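PDB 4O8S: putative from Helicobacter pylori, which belongs to the nucleotidyltransferase superfamily, is related to AbiEii toxins of type IV toxin-antitoxin systems, and probably transfers a nucleotide to an acceptor. Local coordinates for residues D22-L27 against D49-I54; G38-S43 against D149-H154. All coordinates share one frame; numbering follows the deposited sequence.

Contact 1: residues D22-L27 against D49-I54; sequences DTPMVL and DCHKKI
Val26 and Asp49 form an antiparallel hydrogen-bonded pair: Val26 N gives its hydrogen to Asp49 O at 2.8 Å, almost along the C=O axis, and Asp49 N returns the bond to Val26 O at 2.8 Å, in the carbonyl plane. Both of their side chains lie on one face of the sheet, where the carboxylate of Asp49 is taken up by Lys28 and Arg128. Before the pair, the chain turns at Thr23, whose OG1 accepts from Met25 N at 3.1 Å in an ST turn and also bonds Leu20 O. Through the Val26-Asp49 pair the short strand 26-27 runs antiparallel beside strand 46-50, and helix 29-36 lies between them in sequence, as in the nucleotidyltransferase fold. Strand 46-50 also pairs with strand 98-106, parallel to it.

Beyond the paired residues, 49-54 curls round Pro24. The imidazole of His51 crosses the pyrrolidine at about a right angle, with CE1 3.4 Å from Pro24 CB. The extended side chain of Lys52 crosses the ring near Pro24 CG, while Ile54 CG2 approaches Pro24 CD at 4.1 Å. Water 1 donates to Pro24 O at 2.7 Å and sits in the plane of the His51 ring, where its bond to ND1 is weak; Arg122 also bonds Pro24 O. CG of the selenomethionine Met25 lies anti to the carbonyl carbon and the chain bends at chi2, which puts SE 3.8 Å from Cys50 CB. The same side chain also packs on Leu56, Phe48 and Ile104. Cys50 SG, anti to its own backbone N, packs against the Pro24-Met25 peptide.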
loop_
_atom_site.group_PDB
_atom_site.type_symbol
_atom_site.label_atom_id
_atom_site.label_comp_id
_atom_site.label_asym_id
_atom_site.label_seq_id
_atom_site.Cartn_x
_atom_site.Cartn_y
_atom_site.Cartn_z
ATOM N N ASP A 22 12.187 -15.219 4.355
ATOM C CA ASP A 22 12.449 -16.125 5.470
ATOM C C ASP A 22 12.534 -15.422 6.831
ATOM O O ASP A 22 12.917 -16.040 7.824
ATOM C CB ASP A 22 13.708 -16.958 5.210
ATOM C CG ASP A 22 14.940 -16.100 4.977
ATOM O OD1 ASP A 22 14.790 -14.889 4.721
ATOM O OD2 ASP A 22 16.065 -16.642 5.031
ATOM N N THR A 23 12.163 -14.139 6.878
ATOM C CA THR A 23 12.120 -13.385 8.138
ATOM C C THR A 23 10.658 -13.141 8.509
ATOM O O THR A 23 9.764 -13.523 7.749
ATOM C CB THR A 23 12.821 -12.035 7.991
ATOM O OG1 THR A 23 11.963 -11.147 7.264
ATOM C CG2 THR A 23 14.157 -12.194 7.264
ATOM N N PRO A 24 10.394 -12.516 9.675
ATOM C CA PRO A 24 8.972 -12.268 9.948
ATOM C C PRO A 24 8.456 -10.948 9.354
ATOM O O PRO A 24 7.323 -10.566 9.655
ATOM C CB PRO A 24 8.911 -12.199 11.486
ATOM C CG PRO A 24 10.282 -12.672 11.978
ATOM C CD PRO A 24 11.220 -12.304 10.882
HETATM N N MSE A 25 9.272 -10.269 8.550
HETATM C CA MSE A 25 8.878 -9.010 7.900
HETATM C C MSE A 25 7.661 -9.187 6.978
HETATM O O MSE A 25 7.642 -10.090 6.150
HETATM C CB MSE A 25 10.041 -8.482 7.062
HETATM C CG MSE A 25 11.255 -8.127 7.880
HETATM SE SE MSE A 25 11.147 -6.238 8.491
HETATM C CE MSE A 25 11.876 -5.349 6.939
ATOM N N VAL A 26 6.669 -8.307 7.107
ATOM C CA VAL A 26 5.474 -8.340 6.267
ATOM C C VAL A 26 5.321 -7.004 5.543
ATOM O O VAL A 26 5.163 -5.951 6.201
ATOM C CB VAL A 26 4.210 -8.548 7.119
ATOM C CG1 VAL A 26 2.952 -8.698 6.208
ATOM C CG2 VAL A 26 4.390 -9.749 8.062
ATOM N N LEU A 27 5.378 -7.035 4.210
ATOM C CA LEU A 27 5.164 -5.836 3.382
ATOM C C LEU A 27 3.707 -5.417 3.457
ATOM O O LEU A 27 2.804 -6.258 3.351
ATOM C CB LEU A 27 5.533 -6.114 1.926
ATOM C CG LEU A 27 5.592 -4.977 0.892
ATOM C CD1 LEU A 27 6.805 -4.074 1.146
ATOM C CD2 LEU A 27 5.630 -5.559 -0.539
ATOM N N ASP A 49 5.617 -4.430 8.494
ATOM C CA ASP A 49 5.397 -4.711 9.917
ATOM C C ASP A 49 6.321 -5.865 10.245
ATOM O O ASP A 49 6.614 -6.687 9.375
ATOM C CB ASP A 49 3.969 -5.175 10.204
ATOM C CG ASP A 49 2.971 -4.050 10.196
ATOM O OD1 ASP A 49 3.349 -2.891 10.519
ATOM O OD2 ASP A 49 1.797 -4.328 9.859
ATOM N N CYS A 50 6.784 -5.925 11.489
ATOM C CA CYS A 50 7.591 -7.039 11.954
ATOM C C CYS A 50 7.469 -7.116 13.468
ATOM O O CYS A 50 7.464 -6.082 14.136
ATOM C CB CYS A 50 9.050 -6.819 11.574
ATOM S SG CYS A 50 10.035 -8.344 11.537
ATOM N N HIS A 51 7.380 -8.319 14.025
ATOM C CA HIS A 51 7.205 -8.441 15.475
ATOM C C HIS A 51 8.527 -8.395 16.256
ATOM O O HIS A 51 8.519 -8.207 17.478
ATOM C CB HIS A 51 6.426 -9.706 15.838
ATOM C CG HIS A 51 7.238 -10.957 15.735
ATOM N ND1 HIS A 51 7.359 -11.673 14.563
ATOM C CD2 HIS A 51 7.984 -11.615 16.657
ATOM C CE1 HIS A 51 8.137 -12.724 14.771
ATOM N NE2 HIS A 51 8.531 -12.708 16.031
ATOM N N LYS A 52 9.655 -8.571 15.568
ATOM C CA LYS A 52 10.954 -8.424 16.227
ATOM C C LYS A 52 12.029 -7.856 15.301
ATOM O O LYS A 52 11.849 -7.787 14.076
ATOM C CB LYS A 52 11.432 -9.765 16.791
ATOM C CG LYS A 52 11.957 -10.720 15.718
ATOM C CD LYS A 52 12.134 -12.131 16.277
ATOM C CE LYS A 52 12.435 -13.128 15.161
ATOM N NZ LYS A 52 12.312 -14.554 15.604
ATOM N N LYS A 53 13.149 -7.462 15.899
ATOM C CA LYS A 53 14.290 -6.936 15.153
ATOM C C LYS A 53 14.964 -7.999 14.290
ATOM O O LYS A 53 14.958 -9.181 14.637
ATOM C CB LYS A 53 15.325 -6.349 16.121
ATOM C CG LYS A 53 15.412 -4.828 16.097
ATOM C CD LYS A 53 14.148 -4.190 16.657
ATOM C CE LYS A 53 14.202 -2.665 16.537
ATOM N NZ LYS A 53 15.328 -2.062 17.303
ATOM N N ILE A 54 15.548 -7.565 13.172
ATOM C CA ILE A 54 16.307 -8.444 12.280
ATOM C C ILE A 54 17.582 -7.737 11.791
ATOM O O ILE A 54 17.819 -6.566 12.125
ATOM C CB ILE A 54 15.474 -8.870 11.046
ATOM C CG1 ILE A 54 15.241 -7.676 10.121
ATOM C CG2 ILE A 54 14.151 -9.505 11.466
ATOM C CD1 ILE A 54 15.495 -7.970 8.645
HETATM O O HOH W 1 5.978 -10.200 11.926
#

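Contact 2: residues G38-S43 against D149-H154; sequences GLNRFS and DLFDLH
Asp152 OD2 is gripped twice, by Arg41 NH2 and, from outside the two segments, by Lys133 NZ. The bond from Arg41 NH2 to Asp152 OD2 is 2.8 Å long and nearly straight, at 171°. Arg41 meets the carboxylate side-on, with NE reaching Asp152 OD1 at 2.8 Å, so two nitrogens hold two oxygens. Both oxygens use their syn lone pairs, and the guanidinium and carboxylate planes are only 17° apart. The two bonds together hold the groups nearly flat and should restrict their rotation. Glu30 takes a second bond from Arg41 NH2, which makes a buried charge network in which Arg41 and Lys133 would be expected to favour the ionised form of Asp152.

Arg41 CG stands in the crowded position between backbone N and carbonyl carbon, and the chain then runs extended to NE. Its methylenes therefore slide over one face of the Phe151 ring, giving a CH-pi contact with CD 3.9 Å from the ring centroid. The guanidinium itself is turned steeply to that ring, 78° between planes, and meets Phe151 CD1 at its own edge. Leu39 CD1 touches both Phe151 CE1, at the ring edge, and Asp152 OD1, 3.5 Å away, while CD2 lies above the guanidinium, off toward its rim. Asn40 OD1 comes obliquely to the far end of the ring, 3.4 Å from Phe151 CZ.

The loop 38-43 leads from helix 29-36 towards strand 46-50, near whose start the Asp-x-Asp motif of nucleotidyltransferases probably lies. Phe151 and Asp152 tie that loop to one turn of helix 147-159, itself packed between helix 126-139, reached by Leu153, and the long helix 202-231, reached by Leu150 and His154.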
loop_
_atom_site.group_PDB
_atom_site.type_symbol
_atom_site.label_atom_id
_atom_site.label_comp_id
_atom_site.label_asym_id
_atom_site.label_seq_id
_atom_site.Cartn_x
_atom_site.Cartn_y
_atom_site.Cartn_z
ATOM N N GLY A 38 -1.528 -6.186 -8.002
ATOM C CA GLY A 38 -1.834 -5.652 -9.321
ATOM C C GLY A 38 -2.247 -4.188 -9.391
ATOM O O GLY A 38 -2.904 -3.758 -10.354
ATOM N N LEU A 39 -1.873 -3.401 -8.385
ATOM C CA LEU A 39 -2.197 -1.976 -8.411
ATOM C C LEU A 39 -1.705 -1.344 -9.721
ATOM O O LEU A 39 -0.567 -1.587 -10.140
ATOM C CB LEU A 39 -1.539 -1.265 -7.217
ATOM C CG LEU A 39 -1.784 0.242 -7.076
ATOM C CD1 LEU A 39 -3.230 0.535 -6.747
ATOM C CD2 LEU A 39 -0.865 0.819 -5.974
ATOM N N ASN A 40 -2.537 -0.523 -10.360
ATOM C CA ASN A 40 -2.168 0.033 -11.665
ATOM C C ASN A 40 -1.638 1.473 -11.609
ATOM O O ASN A 40 -1.951 2.304 -12.469
ATOM C CB ASN A 40 -3.333 -0.084 -12.665
ATOM C CG ASN A 40 -4.563 0.649 -12.200
ATOM O OD1 ASN A 40 -4.791 0.806 -10.993
ATOM N ND2 ASN A 40 -5.361 1.128 -13.151
ATOM N N ARG A 41 -0.846 1.767 -10.580
ATOM C CA ARG A 41 -0.028 2.979 -10.556
ATOM C C ARG A 41 1.260 2.511 -9.913
ATOM O O ARG A 41 1.272 1.476 -9.234
ATOM C CB ARG A 41 -0.686 4.078 -9.716
ATOM C CG ARG A 41 -0.770 3.760 -8.214
ATOM C CD ARG A 41 -1.196 4.994 -7.413
ATOM N NE ARG A 41 -1.257 4.741 -5.972
ATOM C CZ ARG A 41 -0.190 4.772 -5.175
ATOM N NH1 ARG A 41 1.001 5.043 -5.693
ATOM N NH2 ARG A 41 -0.306 4.533 -3.866
ATOM N N PHE A 42 2.346 3.232 -10.142
ATOM C CA PHE A 42 3.624 2.892 -9.535
ATOM C C PHE A 42 3.630 3.255 -8.054
ATOM O O PHE A 42 2.819 4.083 -7.603
ATOM C CB PHE A 42 4.751 3.642 -10.255
ATOM C CG PHE A 42 6.115 3.047 -10.037
ATOM C CD1 PHE A 42 6.338 1.690 -10.248
ATOM C CD2 PHE A 42 7.186 3.853 -9.641
ATOM C CE1 PHE A 42 7.609 1.134 -10.053
ATOM C CE2 PHE A 42 8.455 3.306 -9.450
ATOM C CZ PHE A 42 8.663 1.944 -9.655
ATOM N N SER A 43 4.537 2.630 -7.304
ATOM C CA SER A 43 4.713 2.880 -5.866
ATOM C C SER A 43 6.208 2.780 -5.566
ATOM O O SER A 43 6.868 1.875 -6.070
ATOM C CB SER A 43 3.970 1.815 -5.061
ATOM O OG SER A 43 3.790 2.199 -3.700
ATOM N N ASP A 149 -4.591 7.786 -1.619
ATOM C CA ASP A 149 -5.531 7.051 -0.789
ATOM C C ASP A 149 -6.837 6.817 -1.555
ATOM O O ASP A 149 -7.452 5.745 -1.468
ATOM C CB ASP A 149 -5.800 7.809 0.509
ATOM C CG ASP A 149 -4.568 7.890 1.404
ATOM O OD1 ASP A 149 -3.655 7.050 1.227
ATOM O OD2 ASP A 149 -4.514 8.795 2.276
ATOM N N LEU A 150 -7.255 7.829 -2.307
ATOM C CA LEU A 150 -8.474 7.722 -3.099
ATOM C C LEU A 150 -8.289 6.744 -4.253
ATOM O O LEU A 150 -9.130 5.866 -4.471
ATOM C CB LEU A 150 -8.877 9.095 -3.641
ATOM C CG LEU A 150 -10.143 9.090 -4.498
ATOM C CD1 LEU A 150 -11.321 8.489 -3.735
ATOM C CD2 LEU A 150 -10.475 10.498 -4.947
ATOM N N PHE A 151 -7.186 6.892 -4.984
ATOM C CA PHE A 151 -6.878 5.997 -6.091
ATOM C C PHE A 151 -6.892 4.549 -5.612
ATOM O O PHE A 151 -7.503 3.660 -6.229
ATOM C CB PHE A 151 -5.481 6.308 -6.620
ATOM C CG PHE A 151 -5.101 5.510 -7.845
ATOM C CD1 PHE A 151 -4.625 4.203 -7.732
ATOM C CD2 PHE A 151 -5.218 6.074 -9.117
ATOM C CE1 PHE A 151 -4.276 3.460 -8.871
ATOM C CE2 PHE A 151 -4.882 5.341 -10.267
ATOM C CZ PHE A 151 -4.406 4.033 -10.142
ATOM N N ASP A 152 -6.181 4.309 -4.518
ATOM C CA ASP A 152 -6.023 2.951 -4.020
ATOM C C ASP A 152 -7.323 2.365 -3.505
ATOM O O ASP A 152 -7.625 1.191 -3.782
ATOM C CB ASP A 152 -4.942 2.889 -2.945
ATOM C CG ASP A 152 -3.602 3.375 -3.450
ATOM O OD1 ASP A 152 -3.410 3.399 -4.681
ATOM O OD2 ASP A 152 -2.738 3.732 -2.617
ATOM N N LEU A 153 -8.096 3.162 -2.763
ATOM C CA LEU A 153 -9.376 2.678 -2.240
ATOM C C LEU A 153 -10.360 2.378 -3.371
ATOM O O LEU A 153 -11.132 1.423 -3.290
ATOM C CB LEU A 153 -9.991 3.666 -1.244
ATOM C CG LEU A 153 -9.404 3.576 0.175
ATOM C CD1 LEU A 153 -10.023 4.645 1.072
ATOM C CD2 LEU A 153 -9.650 2.186 0.748
ATOM N N HIS A 154 -10.317 3.196 -4.422
ATOM C CA HIS A 154 -11.122 2.968 -5.615
ATOM C C HIS A 154 -10.688 1.663 -6.288
ATOM O O HIS A 154 -11.525 0.842 -6.648
ATOM C CB HIS A 154 -10.977 4.160 -6.562
ATOM C CG HIS A 154 -11.583 3.944 -7.911
ATOM N ND1 HIS A 154 -10.896 3.343 -8.948
ATOM C CD2 HIS A 154 -12.807 4.260 -8.402
ATOM C CE1 HIS A 154 -11.676 3.291 -10.015
ATOM N NE2 HIS A 154 -12.840 3.840 -9.708
#

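Overall arrangement
The contacts interleave along the chain: 38-43 falls between the two segments of contact 1, while its partner 149-154 comes about 100 residues later. Their centres lie 24 Å apart and they do not touch, with nearest atoms about 8 Å apart. Contact 2 is the more central and more buried, joining the loop that follows helix 29-36 to helix 147-159 through side-chain charges and an aromatic face. Contact 1, its centre farther out at about 17 Å from the chain centre, relies on backbone bonds between strands 26-27 and 46-50, with apolar packing that opens towards exposed His51 and Lys52.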